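PDB 5IM2: twin-arginine translocation pathway signal from Rhodoferax ferrireducens, which probably binds benzoate or related small organic acids outside the cytoplasm as the solute-binding subunit of a TRAP transporter. Local coordinates for residues G171-K176 against G256-A261; P215-A220 against A229-E234. All blocks are in the same frame, centred on the assembly; numbering follows the deposited sequence.

Overall arrangement
Both contacts are buried and meet in the same six-stranded sheet, where strands 171-175 and 228-232 lie side by side, antiparallel; Val-172 pairs with Leu-231 and His-174 with Ala-229 through their backbones. Contact 1 sets the Gly-171 to Phe-173 part of strand 171-175 against segment 256-261, part of the connection that runs from this sheet to the five-stranded one. Its chemistry is largely that of the backbone, with a direct backbone hydrogen bond, a water bridge and two side chains added. Contact 2 is purely apolar between its segments, a helix laid on a strand, but the strand runs on into the benzoate pocket. Tyr-259 of contact 1 joins them by packing against Ala-230 and Leu-231.

Contact 1 (G171-K176 against G256-A261); sequences GVFHTK and GALYTA
Leu-258 meets strand 171-175 in two ways. Its CD2 methyl presses on CZ of Phe-173 at 3.4 Å, and the two side chains cross at about a right angle. Phe-251 touches both, and Met-201 lies on Leu-258. The backbone N of Leu-258 donates to a water 2.9 Å away, which passes the link on by donating to Gly-171 O at 2.8 Å.

One residue further, Tyr-259 takes hold of Gly-171 directly. Its carbonyl O receives Gly-171 N at 3.0 Å, with the N-H bent to 148° while the nitrogen sits almost straight out from the carbonyl, at 163°. The phenol then swings back beside the glycine: with CG lodged between N and C of its own backbone (chi1 82°), CE1 comes to 3.4 Å from Gly-171 CA. A side chain on Gly-171 would run straight into this ring, which continues toward Ala-230 and ends near the benzoate. Beyond it, Thr-260 turns to His-168, the hydroxyl bonded to that residue's carbonyl.

Segment 256-261 lies on a connection between the two sheets, and Gly-171 follows another, in keeping with the two-lobed build of these binding proteins. The chemistry implies a close, buried junction with one bridging water: the N and O of Gly-171 both have partners, the N directly and the O through water, and bare backbone lets the tyrosine lie close.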
ATOM      1  N   GLY A 171      -6.812  -1.830   6.662  1.00 16.75           N
ATOM      2  CA  GLY A 171      -5.965  -1.307   7.720  1.00 17.93           C
ATOM      3  C   GLY A 171      -6.460  -1.663   9.114  1.00 20.87           C
ATOM      4  O   GLY A 171      -7.661  -1.800   9.372  1.00 19.70           O
ATOM      5  N   VAL A 172      -5.505  -1.832  10.040  1.00 14.79           N
ATOM      6  CA  VAL A 172      -5.783  -2.205  11.423  1.00 18.84           C
ATOM      7  C   VAL A 172      -5.031  -1.223  12.321  1.00 19.90           C
ATOM      8  O   VAL A 172      -3.974  -0.712  11.947  1.00 17.40           O
ATOM      9  CB  VAL A 172      -5.343  -3.681  11.677  1.00 18.45           C
ATOM     10  CG1 VAL A 172      -5.459  -4.095  13.123  1.00 20.46           C
ATOM     11  CG2 VAL A 172      -6.119  -4.643  10.783  1.00 21.38           C
ATOM     12  N   PHE A 173      -5.577  -0.957  13.506  1.00 17.90           N
ATOM     13  CA  PHE A 173      -4.887  -0.163  14.518  1.00 17.34           C
ATOM     14  C   PHE A 173      -4.091  -1.067  15.456  1.00 19.84           C
ATOM     15  O   PHE A 173      -4.642  -2.013  16.026  1.00 24.88           O
ATOM     16  CB  PHE A 173      -5.868   0.640  15.378  1.00 20.46           C
ATOM     17  CG  PHE A 173      -6.645   1.687  14.640  1.00 21.59           C
ATOM     18  CD1 PHE A 173      -5.994   2.714  13.971  1.00 21.88           C
ATOM     19  CD2 PHE A 173      -8.028   1.670  14.658  1.00 18.01           C
ATOM     20  CE1 PHE A 173      -6.715   3.683  13.299  1.00 22.13           C
ATOM     21  CE2 PHE A 173      -8.759   2.662  14.027  1.00 26.80           C
ATOM     22  CZ  PHE A 173      -8.101   3.667  13.348  1.00 17.97           C
ATOM     23  N   HIS A 174      -2.837  -0.699  15.703  1.00 18.31           N
ATOM     24  CA  HIS A 174      -1.953  -1.417  16.615  1.00 20.26           C
ATOM     25  C   HIS A 174      -1.442  -0.412  17.630  1.00 23.05           C
ATOM     26  O   HIS A 174      -0.774   0.559  17.256  1.00 23.13           O
ATOM     27  CB  HIS A 174      -0.796  -2.056  15.854  1.00 22.10           C
ATOM     28  CG  HIS A 174      -1.247  -2.783  14.629  1.00 20.17           C
ATOM     29  ND1 HIS A 174      -1.666  -4.095  14.662  1.00 21.17           N
ATOM     30  CD2 HIS A 174      -1.381  -2.376  13.344  1.00 19.04           C
ATOM     31  CE1 HIS A 174      -2.064  -4.461  13.458  1.00 18.33           C
ATOM     32  NE2 HIS A 174      -1.898  -3.437  12.633  1.00 18.88           N
ATOM     33  N   THR A 175      -1.773  -0.619  18.904  1.00 19.74           N
ATOM     34  CA  THR A 175      -1.421   0.340  19.943  1.00 20.72           C
ATOM     35  C   THR A 175      -0.714  -0.349  21.098  1.00 24.84           C
ATOM     36  O   THR A 175      -0.914  -1.532  21.364  1.00 24.07           O
ATOM     37  CB  THR A 175      -2.656   1.048  20.464  1.00 28.87           C
ATOM     38  OG1 THR A 175      -3.646   0.060  20.759  1.00 26.75           O
ATOM     39  CG2 THR A 175      -3.215   2.003  19.389  1.00 23.41           C
ATOM     40  N   LYS A 176       0.107   0.418  21.800  1.00 22.00           N
ATOM     41  CA  LYS A 176       0.863  -0.129  22.912  1.00 23.97           C
ATOM     42  C   LYS A 176       0.001  -0.333  24.159  1.00 28.14           C
ATOM     43  O   LYS A 176       0.114  -1.370  24.818  1.00 32.00           O
ATOM     44  CB  LYS A 176       2.050   0.790  23.226  1.00 31.14           C
ATOM     45  CG  LYS A 176       3.134   0.782  22.150  1.00 31.80           C
ATOM     46  CD  LYS A 176       4.426   1.415  22.620  1.00 37.61           C
ATOM     47  CE  LYS A 176       4.477   2.881  22.300  1.00 38.59           C
ATOM     48  NZ  LYS A 176       5.671   3.533  22.933  1.00 41.43           N
ATOM     49  N   GLY A 256     -16.908  -2.387   6.135  1.00 26.72           N
ATOM     50  CA  GLY A 256     -15.933  -1.868   5.194  1.00 27.02           C
ATOM     51  C   GLY A 256     -14.530  -1.835   5.759  1.00 24.20           C
ATOM     52  O   GLY A 256     -14.219  -2.376   6.821  1.00 24.16           O
ATOM     53  N   ALA A 257     -13.652  -1.208   4.980  1.00 20.16           N
ATOM     54  CA  ALA A 257     -12.237  -1.112   5.294  1.00 20.58           C
ATOM     55  C   ALA A 257     -11.917   0.346   5.544  1.00 20.72           C
ATOM     56  O   ALA A 257     -12.106   1.184   4.661  1.00 16.26           O
ATOM     57  CB  ALA A 257     -11.384  -1.651   4.148  1.00 20.67           C
ATOM     58  N   LEU A 258     -11.391   0.647   6.721  1.00 15.70           N
ATOM     59  CA  LEU A 258     -11.131   2.035   7.054  1.00 16.47           C
ATOM     60  C   LEU A 258     -10.212   2.685   6.021  1.00 13.82           C
ATOM     61  O   LEU A 258     -10.486   3.792   5.547  1.00 18.22           O
ATOM     62  CB  LEU A 258     -10.517   2.136   8.453  1.00 15.71           C
ATOM     63  CG  LEU A 258     -10.112   3.573   8.844  1.00 17.75           C
ATOM     64  CD1 LEU A 258     -11.332   4.443   8.932  1.00 23.13           C
ATOM     65  CD2 LEU A 258      -9.390   3.542  10.164  1.00 22.41           C
ATOM     66  N   TYR A 259      -9.097   2.034   5.679  1.00 12.83           N
ATOM     67  CA  TYR A 259      -8.210   2.565   4.647  1.00 12.40           C
ATOM     68  C   TYR A 259      -7.397   1.423   4.043  1.00 15.67           C
ATOM     69  O   TYR A 259      -7.296   0.330   4.599  1.00 16.33           O
ATOM     70  CB  TYR A 259      -7.254   3.663   5.199  1.00 16.09           C
ATOM     71  CG  TYR A 259      -6.051   3.069   5.868  1.00 12.60           C
ATOM     72  CD1 TYR A 259      -6.115   2.596   7.164  1.00 15.61           C
ATOM     73  CD2 TYR A 259      -4.866   2.908   5.167  1.00 11.83           C
ATOM     74  CE1 TYR A 259      -5.016   1.977   7.761  1.00 18.49           C
ATOM     75  CE2 TYR A 259      -3.760   2.296   5.756  1.00 17.44           C
ATOM     76  CZ  TYR A 259      -3.849   1.830   7.048  1.00 13.57           C
ATOM     77  OH  TYR A 259      -2.753   1.214   7.621  1.00 18.26           O
ATOM     78  N   THR A 260      -6.799   1.719   2.897  1.00 14.91           N
ATOM     79  CA  THR A 260      -5.680   0.949   2.369  1.00 14.93           C
ATOM     80  C   THR A 260      -4.668   1.923   1.778  1.00 15.54           C
ATOM     81  O   THR A 260      -4.945   3.115   1.581  1.00 13.79           O
ATOM     82  CB  THR A 260      -6.157  -0.101   1.361  1.00 17.98           C
ATOM     83  OG1 THR A 260      -5.055  -0.943   1.023  1.00 18.52           O
ATOM     84  CG2 THR A 260      -6.738   0.526   0.097  1.00 14.20           C
ATOM     85  N   ALA A 261      -3.465   1.423   1.537  1.00 16.35           N
ATOM     86  CA  ALA A 261      -2.421   2.200   0.888  1.00 17.55           C
ATOM     87  C   ALA A 261      -2.142   1.615  -0.489  1.00 13.83           C
ATOM     88  O   ALA A 261      -2.337   0.431  -0.721  1.00 16.17           O
ATOM     89  CB  ALA A 261      -1.139   2.232   1.729  1.00 17.28           C
TER
HETATM   90  O   HOH W   1     -10.148  -1.678   8.002  1.00 17.81           O

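Contact 2 (P215-A220 against A229-E234); sequences PAIPDA and AALPWE. With BEZ (benzoic acid), chain B.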
ATOM      1  N   PRO A 215       9.827   0.864   7.713  1.00 17.81           N
ATOM      2  CA  PRO A 215      10.992   0.417   8.506  1.00 19.37           C
ATOM      3  C   PRO A 215      11.276   1.281   9.722  1.00 23.18           C
ATOM      4  O   PRO A 215      11.978   0.809  10.628  1.00 22.12           O
ATOM      5  CB  PRO A 215      12.156   0.478   7.507  1.00 20.76           C
ATOM      6  CG  PRO A 215      11.513   0.550   6.169  1.00 19.14           C
ATOM      7  CD  PRO A 215      10.240   1.302   6.379  1.00 20.35           C
ATOM      8  N   ALA A 216      10.755   2.519   9.756  1.00 24.48           N
ATOM      9  CA  ALA A 216      10.962   3.452  10.853  1.00 24.60           C
ATOM     10  C   ALA A 216      10.085   3.138  12.063  1.00 21.02           C
ATOM     11  O   ALA A 216      10.272   3.742  13.120  1.00 23.27           O
ATOM     12  CB  ALA A 216      10.687   4.881  10.358  1.00 21.32           C
ATOM     13  N   ILE A 217       9.127   2.222  11.939  1.00 21.71           N
ATOM     14  CA  ILE A 217       8.086   2.092  12.958  1.00 21.25           C
ATOM     15  C   ILE A 217       8.660   1.503  14.240  1.00 21.76           C
ATOM     16  O   ILE A 217       8.360   2.023  15.324  1.00 22.90           O
ATOM     17  CB  ILE A 217       6.889   1.282  12.434  1.00 21.59           C
ATOM     18  CG1 ILE A 217       6.103   2.144  11.440  1.00 17.10           C
ATOM     19  CG2 ILE A 217       5.949   0.883  13.562  1.00 22.59           C
ATOM     20  CD1 ILE A 217       5.066   1.384  10.665  1.00 15.84           C
ATOM     21  N   PRO A 218       9.483   0.447  14.182  1.00 24.78           N
ATOM     22  CA  PRO A 218      10.044  -0.097  15.435  1.00 26.92           C
ATOM     23  C   PRO A 218      10.807   0.919  16.278  1.00 24.45           C
ATOM     24  O   PRO A 218      10.589   0.997  17.498  1.00 35.09           O
ATOM     25  CB  PRO A 218      10.963  -1.220  14.925  1.00 30.49           C
ATOM     26  CG  PRO A 218      10.352  -1.668  13.681  1.00 26.29           C
ATOM     27  CD  PRO A 218       9.765  -0.446  13.034  1.00 24.11           C
ATOM     28  N   ASP A 219      11.738   1.671  15.676  1.00 25.82           N
ATOM     29  CA  ASP A 219      12.511   2.645  16.443  1.00 26.24           C
ATOM     30  C   ASP A 219      11.606   3.725  17.014  1.00 24.30           C
ATOM     31  O   ASP A 219      11.868   4.245  18.099  1.00 30.30           O
ATOM     32  CB  ASP A 219      13.604   3.273  15.568  1.00 36.17           C
ATOM     33  CG  ASP A 219      14.236   4.532  16.202  1.00 49.44           C
ATOM     34  OD1 ASP A 219      15.219   4.395  16.961  1.00 45.37           O
ATOM     35  OD2 ASP A 219      13.762   5.660  15.924  1.00 50.76           O
ATOM     36  N   ALA A 220      10.513   4.046  16.316  1.00 25.18           N
ATOM     37  CA  ALA A 220       9.585   5.041  16.841  1.00 33.43           C
ATOM     38  C   ALA A 220       8.734   4.472  17.972  1.00 26.95           C
ATOM     39  O   ALA A 220       8.505   5.149  18.986  1.00 29.61           O
ATOM     40  CB  ALA A 220       8.707   5.575  15.719  1.00 20.95           C
ATOM     41  N   ALA A 229       0.242   2.470  15.526  1.00 20.55           N
ATOM     42  CA  ALA A 229       0.454   2.537  14.088  1.00 17.21           C
ATOM     43  C   ALA A 229      -0.735   1.939  13.366  1.00 21.35           C
ATOM     44  O   ALA A 229      -1.326   0.954  13.819  1.00 19.71           O
ATOM     45  CB  ALA A 229       1.712   1.783  13.643  1.00 19.38           C
ATOM     46  N   ALA A 230      -1.029   2.514  12.209  1.00 14.93           N
ATOM     47  CA  ALA A 230      -1.976   1.937  11.272  1.00 16.72           C
ATOM     48  C   ALA A 230      -1.182   1.066  10.300  1.00 16.54           C
ATOM     49  O   ALA A 230      -0.274   1.557   9.639  1.00 15.54           O
ATOM     50  CB  ALA A 230      -2.717   3.054  10.537  1.00 19.35           C
ATOM     51  N   LEU A 231      -1.501  -0.228  10.248  1.00 16.38           N
ATOM     52  CA  LEU A 231      -0.875  -1.187   9.336  1.00 14.26           C
ATOM     53  C   LEU A 231      -1.905  -2.248   9.001  1.00 14.80           C
ATOM     54  O   LEU A 231      -2.709  -2.604   9.869  1.00 17.83           O
ATOM     55  CB  LEU A 231       0.322  -1.906   9.954  1.00 15.66           C
ATOM     56  CG  LEU A 231       1.536  -1.110  10.374  1.00 18.99           C
ATOM     57  CD1 LEU A 231       2.424  -1.899  11.327  1.00 22.81           C
ATOM     58  CD2 LEU A 231       2.252  -0.723   9.118  1.00 16.55           C
ATOM     59  N   PRO A 232      -1.827  -2.868   7.823  1.00 14.28           N
ATOM     60  CA  PRO A 232      -2.563  -4.122   7.630  1.00 19.68           C
ATOM     61  C   PRO A 232      -1.899  -5.251   8.417  1.00 16.35           C
ATOM     62  O   PRO A 232      -0.732  -5.170   8.803  1.00 19.83           O
ATOM     63  CB  PRO A 232      -2.458  -4.362   6.127  1.00 21.37           C
ATOM     64  CG  PRO A 232      -1.105  -3.799   5.799  1.00 16.51           C
ATOM     65  CD  PRO A 232      -0.962  -2.565   6.665  1.00 14.17           C
ATOM     66  N   TRP A 233      -2.650  -6.344   8.592  1.00 16.31           N
ATOM     67  CA  TRP A 233      -2.180  -7.474   9.381  1.00 17.66           C
ATOM     68  C   TRP A 233      -0.950  -8.126   8.775  1.00 21.75           C
ATOM     69  O   TRP A 233      -0.069  -8.589   9.512  1.00 20.50           O
ATOM     70  CB  TRP A 233      -3.283  -8.533   9.520  1.00 26.12           C
ATOM     71  CG  TRP A 233      -4.180  -8.372  10.712  1.00 22.29           C
ATOM     72  CD1 TRP A 233      -5.532  -8.229  10.702  1.00 26.35           C
ATOM     73  CD2 TRP A 233      -3.786  -8.338  12.093  1.00 21.78           C
ATOM     74  NE1 TRP A 233      -6.011  -8.100  11.982  1.00 25.00           N
ATOM     75  CE2 TRP A 233      -4.961  -8.160  12.857  1.00 28.81           C
ATOM     76  CE3 TRP A 233      -2.560  -8.422  12.750  1.00 21.60           C
ATOM     77  CZ2 TRP A 233      -4.946  -8.102  14.250  1.00 25.52           C
ATOM     78  CZ3 TRP A 233      -2.545  -8.355  14.129  1.00 24.92           C
ATOM     79  CH2 TRP A 233      -3.738  -8.197  14.863  1.00 24.01           C
ATOM     80  N   GLU A 234      -0.868  -8.179   7.441  1.00 19.08           N
ATOM     81  CA  GLU A 234       0.098  -9.062   6.810  1.00 19.61           C
ATOM     82  C   GLU A 234       1.539  -8.642   7.120  1.00 18.42           C
ATOM     83  O   GLU A 234       2.425  -9.511   7.212  1.00 20.33           O
ATOM     84  CB  GLU A 234      -0.156  -9.127   5.296  1.00 21.57           C
ATOM     85  CG  GLU A 234       0.050  -7.840   4.550  1.00 22.31           C
ATOM     86  CD  GLU A 234       1.491  -7.566   4.110  1.00 28.72           C
ATOM     87  OE1 GLU A 234       2.330  -8.514   4.043  1.00 29.17           O
ATOM     88  OE2 GLU A 234       1.758  -6.369   3.836  1.00 24.71           O
TER
HETATM   89  C   BEZ B 401       2.976   0.654   5.293  1.00 12.40           C
HETATM   90  O1  BEZ B 401       1.956   0.922   5.992  1.00 13.97           O
HETATM   91  O2  BEZ B 401       3.881   1.513   5.172  1.00 17.04           O
HETATM   92  C1  BEZ B 401       3.110  -0.692   4.648  1.00 13.02           C
HETATM   93  C2  BEZ B 401       4.227  -0.976   3.867  1.00 15.01           C
HETATM   94  C3  BEZ B 401       4.346  -2.247   3.303  1.00 15.09           C
HETATM   95  C4  BEZ B 401       3.352  -3.189   3.505  1.00 11.97           C
HETATM   96  C5  BEZ B 401       2.233  -2.893   4.260  1.00 16.58           C
HETATM   97  C6  BEZ B 401       2.112  -1.626   4.840  1.00 16.22           C
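Ile-217, on helix 217-223, packs over strand 228-232 with its CA 7.7 Å from that of Ala-229, a spacing that leaves the whole junction to side chains. The isoleucine uses both branches. CG2 points at the CB of Ala-229, a loose 4.3 Å apart, while the longer arm, extended at chi2 169°, brings CD1 tip to tip with Leu-231 CD2 at 3.8 Å. Arg-192 and Val-241 touch both Ile-217 and Leu-231 and help bury them.

That same CD2 of Leu-231 also lies 3.5 Å from O1 of the benzoate, so one methyl is shared between the helix contact and the ligand. Next along the chain, Pro-232 meets the benzoate ring with two ring atoms, CD 3.7 Å from C6 and CG 3.8 Å from C5. Glu-234 comes in beyond it, its chain bent at chi2 (86°), and sets OE2 3.5 Å from C5; Asn-62 and Gln-299 each bond one oxygen of its carboxylate and hold it in place. A glycine in place of Pro-232 would probably open a gap beside C5 and C6, leaving the benzoate ring freer to shift.

Arg-192 and Tyr-118 bind the carboxylate end of the ligand. Strand 208-211, helix 217-223 and strand 228-232 form a beta-alpha-beta crossover between parallel strands, and Leu-231, Pro-232 and Glu-234, in and after that last strand, line the ligand site of this DctP-type binding protein.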